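Local atomic coordinates of fasciclin I (Drosophila melanogaster, PDB entry 1O70), a protein that serves as a neural cell adhesion molecule of the insect nervous system, represented here by its third and fourth FAS1 domains. Residues 276-281 / 285-290; 249-254 / 267-272. All coordinates share one frame; numbering follows the deposited sequence.

Contact 1 (276-281 / 285-290)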
loop_
_atom_site.group_PDB
_atom_site.type_symbol
_atom_site.label_atom_id
_atom_site.label_comp_id
_atom_site.label_asym_id
_atom_site.label_seq_id
_atom_site.Cartn_x
_atom_site.Cartn_y
_atom_site.Cartn_z
ATOM N N ARG A 276 6.941 6.326 11.256
ATOM C CA ARG A 276 6.235 5.073 11.012
ATOM C C ARG A 276 5.124 4.902 12.051
ATOM O O ARG A 276 5.090 5.604 13.065
ATOM C CB ARG A 276 7.201 3.891 11.121
ATOM C CG ARG A 276 7.346 3.391 12.538
ATOM C CD ARG A 276 8.571 2.530 12.751
ATOM N NE ARG A 276 8.743 2.268 14.181
ATOM C CZ ARG A 276 9.893 1.918 14.748
ATOM N NH1 ARG A 276 10.988 1.787 14.002
ATOM N NH2 ARG A 276 9.947 1.706 16.060
ATOM N N TYR A 277 4.210 3.975 11.783
ATOM C CA TYR A 277 3.123 3.671 12.712
ATOM C C TYR A 277 3.467 2.346 13.376
ATOM O O TYR A 277 4.059 1.481 12.736
ATOM C CB TYR A 277 1.783 3.538 11.979
ATOM C CG TYR A 277 1.251 4.827 11.412
ATOM C CD1 TYR A 277 1.581 5.238 10.122
ATOM C CD2 TYR A 277 0.420 5.645 12.170
ATOM C CE1 TYR A 277 1.093 6.438 9.603
ATOM C CE2 TYR A 277 -0.069 6.842 11.662
ATOM C CZ TYR A 277 0.269 7.236 10.384
ATOM O OH TYR A 277 -0.204 8.434 9.890
ATOM N N VAL A 278 3.109 2.185 14.647
ATOM C CA VAL A 278 3.402 0.940 15.359
ATOM C C VAL A 278 2.137 0.351 15.977
ATOM O O VAL A 278 1.263 1.075 16.468
ATOM C CB VAL A 278 4.426 1.143 16.507
ATOM C CG1 VAL A 278 5.024 -0.191 16.908
ATOM C CG2 VAL A 278 5.509 2.099 16.080
ATOM N N ILE A 279 2.052 -0.972 15.955
ATOM C CA ILE A 279 0.913 -1.681 16.511
ATOM C C ILE A 279 1.301 -2.442 17.767
ATOM O O ILE A 279 2.250 -3.235 17.776
ATOM C CB ILE A 279 0.318 -2.682 15.491
ATOM C CG1 ILE A 279 -0.429 -1.915 14.396
ATOM C CG2 ILE A 279 -0.594 -3.669 16.201
ATOM C CD1 ILE A 279 -0.993 -2.783 13.309
ATOM N N ILE A 280 0.549 -2.196 18.828
ATOM C CA ILE A 280 0.781 -2.858 20.091
ATOM C C ILE A 280 -0.390 -3.800 20.285
ATOM O O ILE A 280 -1.525 -3.373 20.479
ATOM C CB ILE A 280 0.863 -1.819 21.220
ATOM C CG1 ILE A 280 2.081 -0.914 20.969
ATOM C CG2 ILE A 280 0.967 -2.510 22.576
ATOM C CD1 ILE A 280 2.141 0.320 21.833
ATOM N N TRP A 281 -0.104 -5.086 20.176
ATOM C CA TRP A 281 -1.102 -6.130 20.327
ATOM C C TRP A 281 -0.599 -7.001 21.460
ATOM O O TRP A 281 0.503 -7.544 21.376
ATOM C CB TRP A 281 -1.185 -6.958 19.050
ATOM C CG TRP A 281 -2.093 -8.130 19.149
ATOM C CD1 TRP A 281 -3.454 -8.112 19.232
ATOM C CD2 TRP A 281 -1.705 -9.512 19.144
ATOM N NE1 TRP A 281 -3.940 -9.403 19.269
ATOM C CE2 TRP A 281 -2.891 -10.276 19.212
ATOM C CE3 TRP A 281 -0.472 -10.173 19.076
ATOM C CZ2 TRP A 281 -2.878 -11.669 19.227
ATOM C CZ3 TRP A 281 -0.459 -11.567 19.089
ATOM C CH2 TRP A 281 -1.660 -12.298 19.160
ATOM N N LYS A 285 4.976 -5.715 19.846
ATOM C CA LYS A 285 5.049 -4.432 19.183
ATOM C C LYS A 285 5.452 -4.725 17.745
ATOM O O LYS A 285 6.570 -5.167 17.480
ATOM C CB LYS A 285 6.090 -3.562 19.885
ATOM C CG LYS A 285 6.165 -2.141 19.398
ATOM C CD LYS A 285 6.989 -1.289 20.348
ATOM C CE LYS A 285 7.149 0.119 19.807
ATOM N NZ LYS A 285 7.934 0.969 20.744
ATOM N N ILE A 286 4.522 -4.511 16.824
ATOM C CA ILE A 286 4.773 -4.765 15.415
ATOM C C ILE A 286 4.735 -3.483 14.583
ATOM O O ILE A 286 3.767 -2.719 14.637
ATOM C CB ILE A 286 3.726 -5.750 14.818
ATOM C CG1 ILE A 286 3.852 -7.133 15.457
ATOM C CG2 ILE A 286 3.926 -5.874 13.305
ATOM C CD1 ILE A 286 3.070 -7.313 16.727
ATOM N N ASN A 287 5.782 -3.264 13.793
ATOM C CA ASN A 287 5.844 -2.082 12.947
ATOM C C ASN A 287 4.960 -2.258 11.725
ATOM O O ASN A 287 4.898 -3.344 11.137
ATOM C CB ASN A 287 7.277 -1.812 12.478
ATOM C CG ASN A 287 8.185 -1.350 13.597
ATOM O OD1 ASN A 287 7.734 -0.787 14.601
ATOM N ND2 ASN A 287 9.481 -1.556 13.418
ATOM N N VAL A 288 4.262 -1.190 11.356
ATOM C CA VAL A 288 3.409 -1.208 10.179
ATOM C C VAL A 288 4.320 -0.806 9.011
ATOM O O VAL A 288 4.684 0.357 8.877
ATOM C CB VAL A 288 2.242 -0.192 10.324
ATOM C CG1 VAL A 288 1.337 -0.258 9.104
ATOM C CG2 VAL A 288 1.447 -0.479 11.584
ATOM N N TYR A 289 4.697 -1.779 8.184
ATOM C CA TYR A 289 5.589 -1.540 7.049
ATOM C C TYR A 289 4.973 -0.702 5.925
ATOM O O TYR A 289 5.601 0.225 5.422
ATOM C CB TYR A 289 6.084 -2.875 6.491
ATOM C CG TYR A 289 7.105 -2.733 5.397
ATOM C CD1 TYR A 289 8.342 -2.136 5.644
ATOM C CD2 TYR A 289 6.832 -3.180 4.105
ATOM C CE1 TYR A 289 9.286 -1.982 4.626
ATOM C CE2 TYR A 289 7.772 -3.032 3.081
ATOM C CZ TYR A 289 8.995 -2.431 3.349
ATOM O OH TYR A 289 9.919 -2.273 2.338
ATOM N N ARG A 290 3.761 -1.039 5.504
ATOM C CA ARG A 290 3.082 -0.263 4.471
ATOM C C ARG A 290 1.704 0.068 5.029
ATOM O O ARG A 290 0.803 -0.781 5.056
ATOM C CB ARG A 290 2.926 -1.069 3.178
ATOM C CG ARG A 290 4.164 -1.123 2.301
ATOM C CD ARG A 290 3.999 -2.162 1.224
ATOM N NE ARG A 290 2.834 -1.900 0.386
ATOM C CZ ARG A 290 2.234 -2.832 -0.347
ATOM N NH1 ARG A 290 2.696 -4.083 -0.334
ATOM N NH2 ARG A 290 1.181 -2.511 -1.089
HETATM O O HOH W 1 4.171 2.990 9.254
#
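V278 and K285 touch across an antiparallel beta hairpin, strands 276-281 and 284-295, in the mixed sheet of the fourth FAS1 domain. From CB the lysine chain turns anti to its own backbone N (chi1 -173°) and runs extended across the valine: K285 CG lies 3.4 Å from V278 CG1, CD passes the same methyl, and K285 CE is 3.6 Å from V278 CG1. Beyond it NZ forms a salt bridge with E273, which also binds NH2 of R276. On this face N287 OD1 sits 3.1 Å above the guanidinium plane of R276, offset toward its rim, the amide and guanidinium planes 36° apart; no N-H points well enough at OD1 for a hydrogen bond. An alanine in place of N287 would remove the amide from over the guanidinium, and the poorly ordered R276 would probably be freer to turn. On the other face aliphatic carbons meet: I279 CG1 lies 3.7 Å from V288 CG2, I303 touches I279, and M244 touches V288. I279 and I286 exchange two backbone bonds, N to O, each 2.8 Å. Next to V288, a water accepts from Y277 N and donates to V288 O, each at 2.7 Å.

Contact 2 (249-254 / 267-272)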
loop_
_atom_site.group_PDB
_atom_site.type_symbol
_atom_site.label_atom_id
_atom_site.label_comp_id
_atom_site.label_asym_id
_atom_site.label_seq_id
_atom_site.Cartn_x
_atom_site.Cartn_y
_atom_site.Cartn_z
ATOM N N LYS A 249 -5.768 8.199 16.231
ATOM C CA LYS A 249 -6.690 9.124 16.882
ATOM C C LYS A 249 -7.577 8.401 17.896
ATOM O O LYS A 249 -7.821 8.913 18.988
ATOM C CB LYS A 249 -7.560 9.823 15.838
ATOM C CG LYS A 249 -8.558 10.808 16.407
ATOM C CD LYS A 249 -9.384 11.435 15.294
ATOM C CE LYS A 249 -10.370 12.459 15.841
ATOM N NZ LYS A 249 -11.248 13.020 14.774
ATOM N N PHE A 250 -8.063 7.218 17.533
ATOM C CA PHE A 250 -8.901 6.451 18.439
ATOM C C PHE A 250 -8.106 6.061 19.675
ATOM O O PHE A 250 -8.494 6.388 20.786
ATOM C CB PHE A 250 -9.426 5.176 17.768
ATOM C CG PHE A 250 -10.568 5.399 16.811
ATOM C CD1 PHE A 250 -10.475 6.346 15.795
ATOM C CD2 PHE A 250 -11.725 4.625 16.902
ATOM C CE1 PHE A 250 -11.513 6.518 14.879
ATOM C CE2 PHE A 250 -12.768 4.787 15.992
ATOM C CZ PHE A 250 -12.661 5.736 14.980
ATOM N N SER A 251 -6.982 5.379 19.488
ATOM C CA SER A 251 -6.193 4.943 20.634
ATOM C C SER A 251 -5.613 6.114 21.417
ATOM O O SER A 251 -5.056 5.936 22.497
ATOM C CB SER A 251 -5.069 3.992 20.197
ATOM O OG SER A 251 -3.966 4.684 19.661
ATOM N N GLN A 252 -5.753 7.317 20.880
ATOM C CA GLN A 252 -5.234 8.502 21.543
ATOM C C GLN A 252 -6.308 9.147 22.417
ATOM O O GLN A 252 -6.070 9.444 23.586
ATOM C CB GLN A 252 -4.759 9.486 20.490
ATOM C CG GLN A 252 -3.649 10.377 20.938
ATOM C CD GLN A 252 -2.907 10.951 19.757
ATOM O OE1 GLN A 252 -3.488 11.657 18.930
ATOM N NE2 GLN A 252 -1.616 10.638 19.658
ATOM N N GLU A 253 -7.489 9.364 21.839
ATOM C CA GLU A 253 -8.607 9.957 22.566
ATOM C C GLU A 253 -9.098 8.964 23.616
ATOM O O GLU A 253 -9.357 9.333 24.758
ATOM C CB GLU A 253 -9.755 10.305 21.611
ATOM C CG GLU A 253 -9.405 11.328 20.536
ATOM C CD GLU A 253 -10.553 11.558 19.570
ATOM O OE1 GLU A 253 -11.118 10.559 19.068
ATOM O OE2 GLU A 253 -10.888 12.733 19.299
ATOM N N SER A 254 -9.230 7.703 23.224
ATOM C CA SER A 254 -9.673 6.663 24.142
ATOM C C SER A 254 -8.424 5.906 24.564
ATOM O O SER A 254 -7.311 6.289 24.201
ATOM C CB SER A 254 -10.633 5.696 23.449
ATOM O OG SER A 254 -9.918 4.670 22.784
ATOM N N SER A 267 -8.341 -6.025 19.764
ATOM C CA SER A 267 -7.993 -4.936 20.658
ATOM C C SER A 267 -6.508 -4.653 20.473
ATOM O O SER A 267 -5.657 -5.480 20.796
ATOM C CB SER A 267 -8.282 -5.335 22.106
ATOM O OG SER A 267 -8.420 -4.193 22.935
ATOM N N ILE A 268 -6.202 -3.486 19.931
ATOM C CA ILE A 268 -4.821 -3.114 19.711
ATOM C C ILE A 268 -4.665 -1.652 20.053
ATOM O O ILE A 268 -5.631 -0.980 20.406
ATOM C CB ILE A 268 -4.421 -3.292 18.238
ATOM C CG1 ILE A 268 -5.335 -2.431 17.360
ATOM C CG2 ILE A 268 -4.486 -4.757 17.846
ATOM C CD1 ILE A 268 -4.964 -2.421 15.902
ATOM N N ARG A 269 -3.439 -1.161 19.947
ATOM C CA ARG A 269 -3.170 0.237 20.205
ATOM C C ARG A 269 -2.166 0.654 19.145
ATOM O O ARG A 269 -1.222 -0.082 18.868
ATOM C CB ARG A 269 -2.586 0.415 21.595
ATOM C CG ARG A 269 -2.528 1.853 22.011
ATOM C CD ARG A 269 -1.679 2.030 23.237
ATOM N NE ARG A 269 -1.448 3.446 23.482
ATOM C CZ ARG A 269 -0.572 3.915 24.363
ATOM N NH1 ARG A 269 0.161 3.074 25.088
ATOM N NH2 ARG A 269 -0.435 5.227 24.529
ATOM N N VAL A 270 -2.376 1.817 18.536
ATOM C CA VAL A 270 -1.482 2.299 17.485
ATOM C C VAL A 270 -0.795 3.605 17.871
ATOM O O VAL A 270 -1.438 4.503 18.407
ATOM C CB VAL A 270 -2.256 2.528 16.165
ATOM C CG1 VAL A 270 -1.287 2.925 15.058
ATOM C CG2 VAL A 270 -3.033 1.277 15.784
ATOM N N GLU A 271 0.502 3.717 17.588
ATOM C CA GLU A 271 1.250 4.929 17.925
ATOM C C GLU A 271 2.155 5.405 16.790
ATOM O O GLU A 271 2.461 4.645 15.875
ATOM C CB GLU A 271 2.117 4.689 19.165
ATOM C CG GLU A 271 1.376 4.066 20.335
ATOM C CD GLU A 271 2.298 3.702 21.489
ATOM O OE1 GLU A 271 3.499 3.423 21.240
ATOM O OE2 GLU A 271 1.817 3.670 22.645
ATOM N N GLU A 272 2.565 6.670 16.850
ATOM C CA GLU A 272 3.470 7.229 15.855
ATOM C C GLU A 272 4.870 7.083 16.430
ATOM O O GLU A 272 5.084 7.300 17.626
ATOM C CB GLU A 272 3.051 8.654 15.490
ATOM C CG GLU A 272 1.650 8.760 14.908
ATOM C CD GLU A 272 1.271 10.186 14.559
ATOM O OE1 GLU A 272 2.104 11.091 14.773
ATOM O OE2 GLU A 272 0.140 10.396 14.072
#
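S251, in the last turn of helix 244-253, meets R269 and V270 where the helix packs against strand 265-273 of the fourth FAS1 domain's mixed sheet. Within the strand, S267 touches S256, in the connection that follows the helix. I268 pairs by backbone hydrogen bonding with V257 of the edge strand 257-260 and rests its side chain on W281. R269 makes the first direct touch with the helix: its CG, anti to the backbone N (chi1 -169°), lies 3.8 Å from S251 CB. The rest of the arginine runs out extended to NE and places its guanidinium beneath the carboxylate of E271, whose OE2 lies 2.9 Å above the plane over its centre and 3.0 Å from R269 NH1. That salt bridge is one of charge alone, since no N-H points at the oxygen. V270 follows, buried, its side chain among M244, L247 and V248 of the helix. Its carbonyl lies on the same edge of the strand as the I268 pairing, and there the helix supplies a polar partner: S251 OG stands 2.8 Å from V270 O in a weak hydrogen bond. The carbonyls of L247 and V248 are also weak candidates for this hydroxyl, and which one takes its proton is not settled. S251 also touches V257, at the start of the edge strand. E271 lays its chain against I280, while E272 touches V248 and Y277. The helix ends at E253; S254, the first residue beyond it, bonds through its backbone N to F250 O at 2.9 Å, and S254 OG donates to the same F250 O at 3.0 Å, from well above the carbonyl plane.

The two contacts lie in series along the chain, contact 2 closing before contact 1 opens, with their centres about 12 Å apart. Neighbouring strands 265-273 and 276-281 join them through probable backbone hydrogen bonds, I280 N to R269 O and V278 N to E271 O, both 2.8 Å. V278 O also lies 3.5 Å from V270 CG1. Helix 244-253 spans both, M244 and V248 also touching Y277 of contact 1. At the far end of contact 1, R290 forms salt bridges with D168 and with E127 of the third FAS1 domain, close to the glycan on N132, so the sheet also reaches the domain interface.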